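Local coordinates for Dot/Icm T4SS effector (Legionella pneumophila, PDB 6VVE), which acts as a Dot/Icm-translocated effector kinase that binds ADP together with manganese and is activated by inositol hexakisphosphate from the host cell, at residues A168-N173 and D230-V235; N149-N154 and L194-E199; Y240-E245 and L283-K288; A175-P180 and F210-G215. One frame throughout, in Å; residues are numbered along the deposited sequence.

Contact 1. Residues A168-N173 and D230-V235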
# COMPACT_ATOMS: atom_id res chain seq x y z
N ALA A 168 -4.70 -7.38 -4.88
CA ALA A 168 -3.48 -7.20 -4.09
C ALA A 168 -3.76 -6.37 -2.83
O ALA A 168 -3.25 -6.68 -1.75
CB ALA A 168 -2.39 -6.53 -4.93
N LEU A 169 -4.57 -5.31 -2.97
CA LEU A 169 -4.92 -4.51 -1.81
C LEU A 169 -5.75 -5.31 -0.81
O LEU A 169 -5.61 -5.14 0.41
CB LEU A 169 -5.66 -3.25 -2.24
CG LEU A 169 -6.12 -2.30 -1.14
CD1 LEU A 169 -4.94 -1.84 -0.31
CD2 LEU A 169 -6.86 -1.10 -1.76
N LYS A 170 -6.63 -6.19 -1.32
CA LYS A 170 -7.42 -7.03 -0.43
C LYS A 170 -6.52 -7.96 0.38
O LYS A 170 -6.76 -8.16 1.58
CB LYS A 170 -8.41 -7.85 -1.24
CG LYS A 170 -9.32 -8.74 -0.39
CD LYS A 170 -10.22 -9.60 -1.27
CE LYS A 170 -11.14 -10.48 -0.42
NZ LYS A 170 -10.39 -11.33 0.52
N GLU A 171 -5.50 -8.54 -0.25
CA GLU A 171 -4.54 -9.35 0.48
C GLU A 171 -3.91 -8.54 1.60
O GLU A 171 -3.70 -9.04 2.71
CB GLU A 171 -3.47 -9.88 -0.48
CG GLU A 171 -2.85 -11.20 -0.07
CD GLU A 171 -2.03 -11.82 -1.19
OE1 GLU A 171 -2.07 -11.31 -2.32
OE2 GLU A 171 -1.34 -12.84 -0.93
N LEU A 172 -3.61 -7.27 1.33
CA LEU A 172 -3.10 -6.38 2.37
C LEU A 172 -4.14 -6.17 3.47
O LEU A 172 -3.85 -6.33 4.66
CB LEU A 172 -2.70 -5.04 1.74
CG LEU A 172 -1.94 -4.06 2.62
CD1 LEU A 172 -0.50 -4.52 2.80
CD2 LEU A 172 -2.00 -2.65 2.02
N ASN A 173 -5.37 -5.82 3.07
CA ASN A 173 -6.42 -5.56 4.06
C ASN A 173 -6.72 -6.81 4.88
O ASN A 173 -6.93 -6.72 6.10
CB ASN A 173 -7.70 -5.07 3.37
CG ASN A 173 -7.49 -3.78 2.57
OD1 ASN A 173 -8.23 -3.49 1.64
ND2 ASN A 173 -6.48 -3.00 2.95
N ASP A 230 -12.11 -3.35 4.61
CA ASP A 230 -12.95 -3.37 3.42
C ASP A 230 -12.51 -2.33 2.40
O ASP A 230 -13.23 -2.08 1.43
CB ASP A 230 -14.42 -3.14 3.79
CG ASP A 230 -14.98 -4.28 4.65
OD1 ASP A 230 -14.35 -5.37 4.69
OD2 ASP A 230 -16.04 -4.08 5.29
N GLN A 231 -11.35 -1.71 2.61
CA GLN A 231 -10.85 -0.68 1.70
C GLN A 231 -10.90 -1.15 0.26
O GLN A 231 -11.41 -0.44 -0.62
CB GLN A 231 -9.42 -0.32 2.12
CG GLN A 231 -8.84 0.91 1.50
CD GLN A 231 -7.49 1.25 2.10
OE1 GLN A 231 -6.53 0.50 1.95
NE2 GLN A 231 -7.43 2.36 2.81
N TRP A 232 -10.35 -2.34 -0.00
CA TRP A 232 -10.29 -2.87 -1.36
C TRP A 232 -11.66 -2.86 -2.03
O TRP A 232 -11.77 -2.61 -3.24
CB TRP A 232 -9.74 -4.30 -1.33
CG TRP A 232 -10.65 -5.23 -0.58
CD1 TRP A 232 -10.66 -5.44 0.77
CD2 TRP A 232 -11.69 -6.05 -1.12
NE1 TRP A 232 -11.65 -6.35 1.10
CE2 TRP A 232 -12.29 -6.73 -0.05
CE3 TRP A 232 -12.17 -6.26 -2.42
CZ2 TRP A 232 -13.34 -7.63 -0.24
CZ3 TRP A 232 -13.22 -7.16 -2.60
CH2 TRP A 232 -13.79 -7.83 -1.52
N LEU A 233 -12.72 -3.12 -1.26
CA LEU A 233 -14.06 -3.18 -1.84
C LEU A 233 -14.53 -1.80 -2.26
O LEU A 233 -15.20 -1.66 -3.30
CB LEU A 233 -15.02 -3.80 -0.83
CG LEU A 233 -16.46 -4.03 -1.27
CD1 LEU A 233 -16.53 -5.09 -2.35
CD2 LEU A 233 -17.33 -4.42 -0.06
N TYR A 234 -14.21 -0.77 -1.46
CA TYR A 234 -14.64 0.58 -1.80
C TYR A 234 -14.01 1.04 -3.12
O TYR A 234 -14.69 1.64 -3.96
CB TYR A 234 -14.26 1.56 -0.69
CG TYR A 234 -14.67 1.17 0.71
CD1 TYR A 234 -15.69 0.25 0.94
CD2 TYR A 234 -14.06 1.76 1.81
CE1 TYR A 234 -16.06 -0.11 2.22
CE2 TYR A 234 -14.44 1.43 3.10
CZ TYR A 234 -15.42 0.48 3.30
OH TYR A 234 -15.77 0.15 4.58
N VAL A 235 -12.72 0.77 -3.29
CA VAL A 235 -12.03 1.17 -4.52
C VAL A 235 -12.68 0.51 -5.73
O VAL A 235 -13.00 1.16 -6.73
CB VAL A 235 -10.53 0.84 -4.43
CG1 VAL A 235 -9.84 1.17 -5.74
CG2 VAL A 235 -9.88 1.58 -3.27
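Asn173 OD1 accepts the backbone N-H of Trp232, with the oxygen 2.9 Å from Trp232 N and the donor nearly in line with the side-chain carbonyl (164° at OD1). Trp232 lies in the opening turn of helix 231-239, where the helix itself has no preceding carbonyl to offer this N-H. The same oxygen sits at the indole edge, in the ring plane, 3.2 Å from Trp232 CD1. Rotation of the amide is further fixed by Asn173 ND2, which bonds to Tyr177 O.

Lys170 runs beside the tryptophan, both side chains pointing the same way. With its CG anti to the backbone N (chi1 -178°), Lys170 lays that atom over the five-membered ring, 3.5 Å from the centroid, as a CH-pi contact. Farther out, Lys170 CE is 3.6 Å from Trp232 CZ2, while the ammonium forms a salt bridge with Asp174. Leu233 CB covers the opposite ring face. Leu169 CG fills in at 4.1 Å from Trp232 CB.

The two short helical segments run nearly antiparallel, at 154°, their axes 8.8 Å apart. Leu290 of helix 288-299 touches both Lys170 and Trp232, Leu172 turns to helix 102-121, and Gln231 reaches just past strand 177-178 to bond His179 O.

Contact 2. Residues N149-N154 and L194-E199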
# COMPACT_ATOMS: atom_id res chain seq x y z
N ASN A 149 6.12 5.96 -13.65
CA ASN A 149 5.73 6.76 -14.81
C ASN A 149 4.27 6.48 -15.14
O ASN A 149 3.93 5.37 -15.57
CB ASN A 149 6.63 6.44 -16.01
CG ASN A 149 8.08 6.80 -15.76
OD1 ASN A 149 8.46 7.97 -15.78
ND2 ASN A 149 8.91 5.78 -15.53
N ALA A 150 3.42 7.48 -14.95
CA ALA A 150 1.99 7.31 -15.17
C ALA A 150 1.68 7.30 -16.66
O ALA A 150 2.33 7.97 -17.47
CB ALA A 150 1.20 8.43 -14.49
N ILE A 151 0.66 6.52 -17.03
CA ILE A 151 0.19 6.47 -18.41
C ILE A 151 -1.33 6.55 -18.39
O ILE A 151 -1.94 6.44 -17.31
CB ILE A 151 0.67 5.20 -19.13
CG1 ILE A 151 0.21 3.95 -18.40
CG2 ILE A 151 2.20 5.22 -19.25
CD1 ILE A 151 -0.19 2.83 -19.33
N PRO A 152 -1.99 6.74 -19.53
CA PRO A 152 -3.45 6.89 -19.53
C PRO A 152 -4.14 5.67 -18.94
O PRO A 152 -3.61 4.56 -18.91
CB PRO A 152 -3.80 7.05 -21.01
CG PRO A 152 -2.56 7.59 -21.64
CD PRO A 152 -1.42 6.96 -20.88
N ILE A 153 -5.36 5.91 -18.46
CA ILE A 153 -6.22 4.88 -17.90
C ILE A 153 -7.41 4.68 -18.81
O ILE A 153 -8.06 5.65 -19.22
CB ILE A 153 -6.67 5.24 -16.48
CG1 ILE A 153 -7.43 6.58 -16.47
CG2 ILE A 153 -5.47 5.33 -15.54
CD1 ILE A 153 -8.73 6.54 -15.68
N ASN A 154 -7.68 3.43 -19.17
CA ASN A 154 -8.92 3.03 -19.81
C ASN A 154 -9.58 2.00 -18.91
O ASN A 154 -8.97 0.96 -18.61
CB ASN A 154 -8.68 2.49 -21.21
CG ASN A 154 -9.95 2.46 -22.04
OD1 ASN A 154 -10.54 1.40 -22.26
ND2 ASN A 154 -10.39 3.63 -22.51
N LEU A 194 -3.73 6.43 -7.08
CA LEU A 194 -3.62 5.29 -7.96
C LEU A 194 -2.92 5.73 -9.24
O LEU A 194 -3.35 6.70 -9.88
CB LEU A 194 -4.99 4.71 -8.30
CG LEU A 194 -5.80 4.10 -7.16
CD1 LEU A 194 -7.16 3.64 -7.68
CD2 LEU A 194 -5.05 2.94 -6.52
N ILE A 195 -1.84 5.04 -9.60
CA ILE A 195 -1.06 5.35 -10.79
C ILE A 195 -1.01 4.11 -11.68
O ILE A 195 -0.66 3.02 -11.21
CB ILE A 195 0.36 5.82 -10.44
CG1 ILE A 195 0.34 6.88 -9.35
CG2 ILE A 195 1.07 6.35 -11.69
CD1 ILE A 195 -0.38 8.16 -9.74
N ALA A 196 -1.35 4.28 -12.95
CA ALA A 196 -1.30 3.20 -13.92
C ALA A 196 0.01 3.27 -14.69
O ALA A 196 0.35 4.33 -15.25
CB ALA A 196 -2.48 3.27 -14.89
N THR A 197 0.75 2.16 -14.72
CA THR A 197 1.95 2.03 -15.52
C THR A 197 1.67 1.07 -16.67
O THR A 197 0.53 0.68 -16.92
CB THR A 197 3.12 1.55 -14.65
OG1 THR A 197 2.84 0.23 -14.17
CG2 THR A 197 3.33 2.49 -13.47
N GLU A 198 2.73 0.68 -17.39
CA GLU A 198 2.56 -0.19 -18.54
C GLU A 198 1.90 -1.51 -18.14
O GLU A 198 0.92 -1.94 -18.75
CB GLU A 198 3.91 -0.45 -19.20
CG GLU A 198 4.60 0.79 -19.73
CD GLU A 198 3.88 1.41 -20.91
OE1 GLU A 198 2.91 0.80 -21.42
OE2 GLU A 198 4.29 2.51 -21.34
N GLU A 199 2.42 -2.16 -17.10
CA GLU A 199 2.02 -3.51 -16.75
C GLU A 199 0.89 -3.56 -15.72
O GLU A 199 0.16 -4.56 -15.67
CB GLU A 199 3.22 -4.28 -16.19
CG GLU A 199 4.42 -4.33 -17.11
CD GLU A 199 4.27 -5.36 -18.21
OE1 GLU A 199 5.25 -6.09 -18.47
OE2 GLU A 199 3.18 -5.43 -18.81
O HOH W 1 4.95 3.27 -17.16
O HOH W 2 -2.46 6.82 -14.26
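Ala196 CB, the buried methyl of this otherwise largely exposed contact, points at the 149-154 loop and meets Ile153 CG2 at 3.7 Å, although Ile153 is poorly ordered. On the next residue back, packing is tighter than usual: Ile195 CG2 comes within 3.5 Å of Ala150 CB. Lying between the backbone N and the carbonyl carbon (chi1 58°), Ile151 CG1 is set 3.2 Å from Ala196 O, and Ile151 CD1 lies 3.3 Å from Thr197 O.

At the centre of the polar layer, Ile151 N donates to Ala196 O over 2.8 Å; the approach follows the carbonyl direction (165° at the oxygen), although the bond is bent at the hydrogen. The same acceptor also receives a CA-H...O contact from Ala150 CA at 3.4 Å. Return pairing is indirect, since a water donates to Ile151 O and accepts from Ala196 N. Outermost, a second water donates to Asn149 O, 2.8 Å away, and accepts a weak bond from Glu198 N.

Lys161 of helix 159-174 takes the carbonyls of Thr197 and Glu198, and Ile195 touches the ADP-pocket residue Ile148. With chain directions 94° apart, the post-hinge loop probably crosses the 194-196/201-203 hairpin beside the nucleotide pocket as in protein kinases.

Contact 3. Residues Y240-E245 and L283-K288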
# COMPACT_ATOMS: atom_id res chain seq x y z
N TYR A 240 -16.05 0.35 -10.64
CA TYR A 240 -16.92 -0.57 -11.38
C TYR A 240 -18.14 -0.87 -10.53
O TYR A 240 -18.34 -2.01 -10.08
CB TYR A 240 -16.18 -1.86 -11.75
CG TYR A 240 -14.92 -1.64 -12.54
CD1 TYR A 240 -14.97 -1.13 -13.84
CD2 TYR A 240 -13.68 -1.93 -12.00
CE1 TYR A 240 -13.82 -0.91 -14.56
CE2 TYR A 240 -12.51 -1.72 -12.72
CZ TYR A 240 -12.59 -1.21 -14.00
OH TYR A 240 -11.43 -1.00 -14.71
N PRO A 241 -18.98 0.12 -10.29
CA PRO A 241 -20.18 -0.09 -9.46
C PRO A 241 -21.09 -1.14 -10.07
O PRO A 241 -21.01 -1.41 -11.28
CB PRO A 241 -20.86 1.29 -9.45
CG PRO A 241 -20.33 1.99 -10.69
CD PRO A 241 -18.91 1.50 -10.83
N PRO A 242 -21.96 -1.75 -9.27
CA PRO A 242 -22.92 -2.71 -9.84
C PRO A 242 -23.90 -2.02 -10.78
O PRO A 242 -24.20 -0.83 -10.65
CB PRO A 242 -23.65 -3.26 -8.61
CG PRO A 242 -22.83 -2.84 -7.42
CD PRO A 242 -22.13 -1.58 -7.82
N THR A 243 -24.40 -2.79 -11.74
CA THR A 243 -25.29 -2.30 -12.78
C THR A 243 -26.54 -3.17 -12.83
O THR A 243 -26.45 -4.40 -12.75
CB THR A 243 -24.59 -2.30 -14.15
OG1 THR A 243 -23.63 -1.23 -14.20
CG2 THR A 243 -25.59 -2.12 -15.26
N ASP A 244 -27.69 -2.53 -12.97
CA ASP A 244 -28.96 -3.23 -13.01
C ASP A 244 -29.42 -3.39 -14.46
O ASP A 244 -28.69 -3.11 -15.41
CB ASP A 244 -30.01 -2.49 -12.16
CG ASP A 244 -30.40 -1.15 -12.75
OD1 ASP A 244 -29.86 -0.75 -13.80
OD2 ASP A 244 -31.28 -0.48 -12.15
N GLU A 245 -30.67 -3.84 -14.63
CA GLU A 245 -31.18 -4.11 -15.97
C GLU A 245 -31.15 -2.86 -16.85
O GLU A 245 -30.90 -2.94 -18.05
CB GLU A 245 -32.60 -4.66 -15.89
CG GLU A 245 -32.70 -5.99 -15.17
CD GLU A 245 -34.13 -6.50 -15.08
OE1 GLU A 245 -35.06 -5.72 -15.39
OE2 GLU A 245 -34.32 -7.67 -14.69
N LEU A 283 -26.05 -5.99 -5.23
CA LEU A 283 -25.83 -4.83 -4.39
C LEU A 283 -24.40 -4.31 -4.45
O LEU A 283 -24.18 -3.10 -4.31
CB LEU A 283 -26.17 -5.16 -2.93
CG LEU A 283 -27.58 -5.69 -2.67
CD1 LEU A 283 -27.79 -5.87 -1.17
CD2 LEU A 283 -28.62 -4.76 -3.25
N ILE A 284 -23.43 -5.19 -4.64
CA ILE A 284 -22.02 -4.82 -4.71
C ILE A 284 -21.40 -5.52 -5.91
O ILE A 284 -21.92 -6.51 -6.44
CB ILE A 284 -21.25 -5.19 -3.43
CG1 ILE A 284 -21.26 -6.70 -3.20
CG2 ILE A 284 -21.85 -4.48 -2.23
CD1 ILE A 284 -20.34 -7.16 -2.07
N SER A 285 -20.25 -5.01 -6.33
CA SER A 285 -19.42 -5.62 -7.35
C SER A 285 -18.23 -6.31 -6.69
O SER A 285 -17.83 -5.98 -5.57
CB SER A 285 -18.94 -4.58 -8.36
OG SER A 285 -20.04 -3.97 -9.00
N LEU A 286 -17.65 -7.25 -7.42
CA LEU A 286 -16.47 -7.97 -6.96
C LEU A 286 -15.54 -8.18 -8.14
O LEU A 286 -16.01 -8.37 -9.27
CB LEU A 286 -16.84 -9.33 -6.35
CG LEU A 286 -17.70 -9.33 -5.10
CD1 LEU A 286 -18.10 -10.76 -4.75
CD2 LEU A 286 -16.98 -8.68 -3.94
N PRO A 287 -14.23 -8.14 -7.91
CA PRO A 287 -13.29 -8.52 -8.99
C PRO A 287 -13.68 -9.87 -9.56
O PRO A 287 -14.13 -10.76 -8.85
CB PRO A 287 -11.93 -8.55 -8.29
CG PRO A 287 -12.09 -7.60 -7.14
CD PRO A 287 -13.52 -7.76 -6.68
N LYS A 288 -13.49 -10.02 -10.88
CA LYS A 288 -13.95 -11.22 -11.56
C LYS A 288 -13.39 -12.48 -10.90
O LYS A 288 -14.12 -13.46 -10.71
CB LYS A 288 -13.56 -11.17 -13.03
CG LYS A 288 -14.32 -12.16 -13.90
CD LYS A 288 -13.83 -12.12 -15.35
CE LYS A 288 -14.88 -12.66 -16.30
NZ LYS A 288 -15.34 -14.03 -15.93
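Leu283 presents its carbonyl to the ring of Pro242, Leu283 O lying 3.4 Å from Pro242 CG. Ile284 carries the contact on through backbone alone: its carbonyl carbon, Ile284 C, lies 3.4 Å from the same Pro242 CG. The side chains of both residues turn the other way, onto Phe278 of helix 272-280. The proline ring tip thus rests on the Leu283-Ile284 backbone and on Ser285 OG, which is 3.4 Å from both Pro242 CG and Pro242 CD. Other sides of the same ring meet Ile250, Trp252 and Asn237.

Ser285 then supplies the polar bond. Its CB points at the 240-245 segment, and with OG anti to the carbonyl carbon (chi1 -60°) the hydroxyl is set beside the backbone N. From there Ser285 OG donates to Tyr240 O over 2.8 Å, approaching in the plane of that carbonyl at 151°. Ser285 OG also lies close to the next two residues, 3.2 Å from Pro241 C and 2.9 Å from Pro242 N. The latter is packing only, because a proline nitrogen has no hydrogen to share. Ser285 N bonds to Asn237 OD1, so the serine is held from both its hydroxyl and its backbone.

Two residues on, Pro287 takes the N-cap position of helix 288-299. The arrangement is loop-to-loop packing in the helical lobe: a serine hydroxyl and a proline ring join the irregular exit of helix 231-239 to the linker that leads into the C-terminal helix.

Contact 4. Residues A175-P180 and F210-G215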
# COMPACT_ATOMS: atom_id res chain seq x y z
N ALA A 175 -4.85 -8.91 6.01
CA ALA A 175 -3.82 -9.05 7.02
C ALA A 175 -3.82 -7.94 8.07
O ALA A 175 -2.97 -7.95 8.98
CB ALA A 175 -2.43 -9.12 6.35
N GLY A 176 -4.75 -7.00 7.97
CA GLY A 176 -4.84 -5.92 8.94
C GLY A 176 -4.11 -4.64 8.59
O GLY A 176 -4.01 -3.76 9.45
N TYR A 177 -3.58 -4.52 7.38
CA TYR A 177 -2.94 -3.30 6.90
C TYR A 177 -3.86 -2.60 5.91
O TYR A 177 -4.60 -3.25 5.16
CB TYR A 177 -1.61 -3.60 6.22
CG TYR A 177 -0.55 -4.26 7.10
CD1 TYR A 177 0.20 -3.51 7.99
CD2 TYR A 177 -0.32 -5.62 7.02
CE1 TYR A 177 1.17 -4.10 8.78
CE2 TYR A 177 0.66 -6.23 7.80
CZ TYR A 177 1.39 -5.46 8.69
OH TYR A 177 2.36 -6.05 9.47
N TRP A 178 -3.80 -1.27 5.87
CA TRP A 178 -4.55 -0.54 4.86
C TRP A 178 -3.86 0.77 4.51
O TRP A 178 -3.02 1.29 5.26
CB TRP A 178 -6.00 -0.30 5.31
CG TRP A 178 -6.20 0.54 6.55
CD1 TRP A 178 -6.43 1.89 6.59
CD2 TRP A 178 -6.26 0.09 7.90
NE1 TRP A 178 -6.60 2.30 7.89
CE2 TRP A 178 -6.50 1.21 8.72
CE3 TRP A 178 -6.13 -1.17 8.52
CZ2 TRP A 178 -6.59 1.13 10.11
CZ3 TRP A 178 -6.22 -1.25 9.89
CH2 TRP A 178 -6.45 -0.11 10.67
N HIS A 179 -4.22 1.29 3.33
CA HIS A 179 -3.64 2.54 2.84
C HIS A 179 -4.16 3.72 3.66
O HIS A 179 -5.37 3.80 3.90
CB HIS A 179 -4.00 2.70 1.36
CG HIS A 179 -3.14 3.68 0.62
ND1 HIS A 179 -2.98 4.99 1.02
CD2 HIS A 179 -2.41 3.54 -0.51
CE1 HIS A 179 -2.17 5.61 0.18
NE2 HIS A 179 -1.81 4.75 -0.76
N PRO A 180 -3.29 4.64 4.09
CA PRO A 180 -3.78 5.76 4.92
C PRO A 180 -4.57 6.82 4.16
O PRO A 180 -5.27 7.62 4.80
CB PRO A 180 -2.49 6.36 5.51
CG PRO A 180 -1.42 6.00 4.47
CD PRO A 180 -1.83 4.65 3.92
N PHE A 210 1.87 1.73 5.91
CA PHE A 210 0.47 1.35 5.98
C PHE A 210 -0.07 1.61 7.38
O PHE A 210 0.67 1.64 8.37
CB PHE A 210 0.27 -0.12 5.62
CG PHE A 210 0.66 -0.45 4.21
CD1 PHE A 210 -0.06 0.03 3.15
CD2 PHE A 210 1.75 -1.28 3.97
CE1 PHE A 210 0.30 -0.29 1.85
CE2 PHE A 210 2.12 -1.59 2.68
CZ PHE A 210 1.39 -1.10 1.62
N ARG A 211 -1.38 1.81 7.46
CA ARG A 211 -2.06 1.83 8.74
C ARG A 211 -2.31 0.41 9.23
O ARG A 211 -2.36 -0.54 8.44
CB ARG A 211 -3.38 2.60 8.65
CG ARG A 211 -3.21 4.11 8.52
CD ARG A 211 -4.57 4.79 8.51
NE ARG A 211 -4.46 6.23 8.26
CZ ARG A 211 -5.51 7.04 8.08
NH1 ARG A 211 -6.74 6.55 8.12
NH2 ARG A 211 -5.32 8.33 7.87
N TYR A 212 -2.46 0.28 10.54
CA TYR A 212 -2.77 -1.00 11.17
C TYR A 212 -3.34 -0.71 12.55
O TYR A 212 -3.09 0.35 13.12
CB TYR A 212 -1.54 -1.90 11.25
CG TYR A 212 -0.32 -1.21 11.83
CD1 TYR A 212 -0.08 -1.21 13.19
CD2 TYR A 212 0.57 -0.53 11.01
CE1 TYR A 212 1.03 -0.58 13.72
CE2 TYR A 212 1.67 0.12 11.54
CZ TYR A 212 1.89 0.10 12.89
OH TYR A 212 2.99 0.73 13.42
N ASP A 213 -4.09 -1.67 13.08
CA ASP A 213 -4.71 -1.48 14.38
C ASP A 213 -3.68 -1.62 15.49
O ASP A 213 -2.80 -2.49 15.44
CB ASP A 213 -5.84 -2.48 14.59
CG ASP A 213 -6.66 -2.16 15.84
OD1 ASP A 213 -7.35 -1.11 15.84
OD2 ASP A 213 -6.59 -2.94 16.80
N LYS A 214 -3.80 -0.77 16.51
CA LYS A 214 -2.90 -0.77 17.65
C LYS A 214 -3.60 -1.16 18.94
O LYS A 214 -3.09 -0.86 20.02
CB LYS A 214 -2.25 0.61 17.80
CG LYS A 214 -1.33 0.99 16.66
CD LYS A 214 -0.69 2.36 16.89
CE LYS A 214 0.41 2.64 15.88
NZ LYS A 214 -0.10 2.71 14.48
N GLY A 215 -4.77 -1.79 18.84
CA GLY A 215 -5.49 -2.25 20.00
C GLY A 215 -6.37 -1.22 20.67
O GLY A 215 -6.93 -1.50 21.73
O HOH W 3 -4.38 -4.25 11.93
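A short, weakly bonded antiparallel pairing of strands 177-178 and 211-212 is the element here, probably the counterpart of the small sheet that in protein kinases joins the chain before the catalytic loop to the activation segment. Trp178 and Arg211 form its sound hydrogen-bonded pair: Trp178 N donates to Arg211 O at 3.0 Å, tilted 31° from the carbonyl plane, and Arg211 N returns a bond to Trp178 O at 2.8 Å.

Their side chains share a face of the sheet. Trp178 CG sits between the backbone N and the carbonyl carbon (chi1 62°), and the indole lies over the arginine stem, with Arg211 CB 3.5 Å from the five-membered-ring centroid. The extended arginine continues past Pro180, whose CB is 3.4 Å from Arg211 NE, and Pro180 O lies over one face of the guanidinium. Tyr177 and Tyr212 occupy the other face, Tyr177 CD1 4.0 Å from Tyr212 CB; Tyr177 CB also meets Phe210 CB.

Beside the pairing, a water donates to Gly176 O and accepts from Asp213 N. Gly176 closes helix 159-174 with a Schellman motif. Tyr177, Phe210 and Tyr212 turn to helix 102-121, whereas Trp178 packs on Asn173 of helix 159-174 and Leu225 of helix 219-229.

Contact 1 is the common neighbour of the other three, and it touches each. Leu172 O lies 3.3 Å from Tyr177 N of contact 4, a probable hydrogen bond, Leu233 CD1 meets Ser285 O of contact 3 at 3.6 Å, and Val235 CG1 meets Leu194 CD1 of contact 2 at 4.1 Å. Along the chain, contact 4 is nested within the loop that contact 1 closes. Contacts 2 and 4 do not touch, yet both approach the nucleotide: the side chains of Ile195 and His179 lie about 5 and 7 Å from ADP. The side chain of Gln231 of contact 1 is about 13 Å from it. Contact 3 lies farther outward, its centre about 26 Å from that of contact 4.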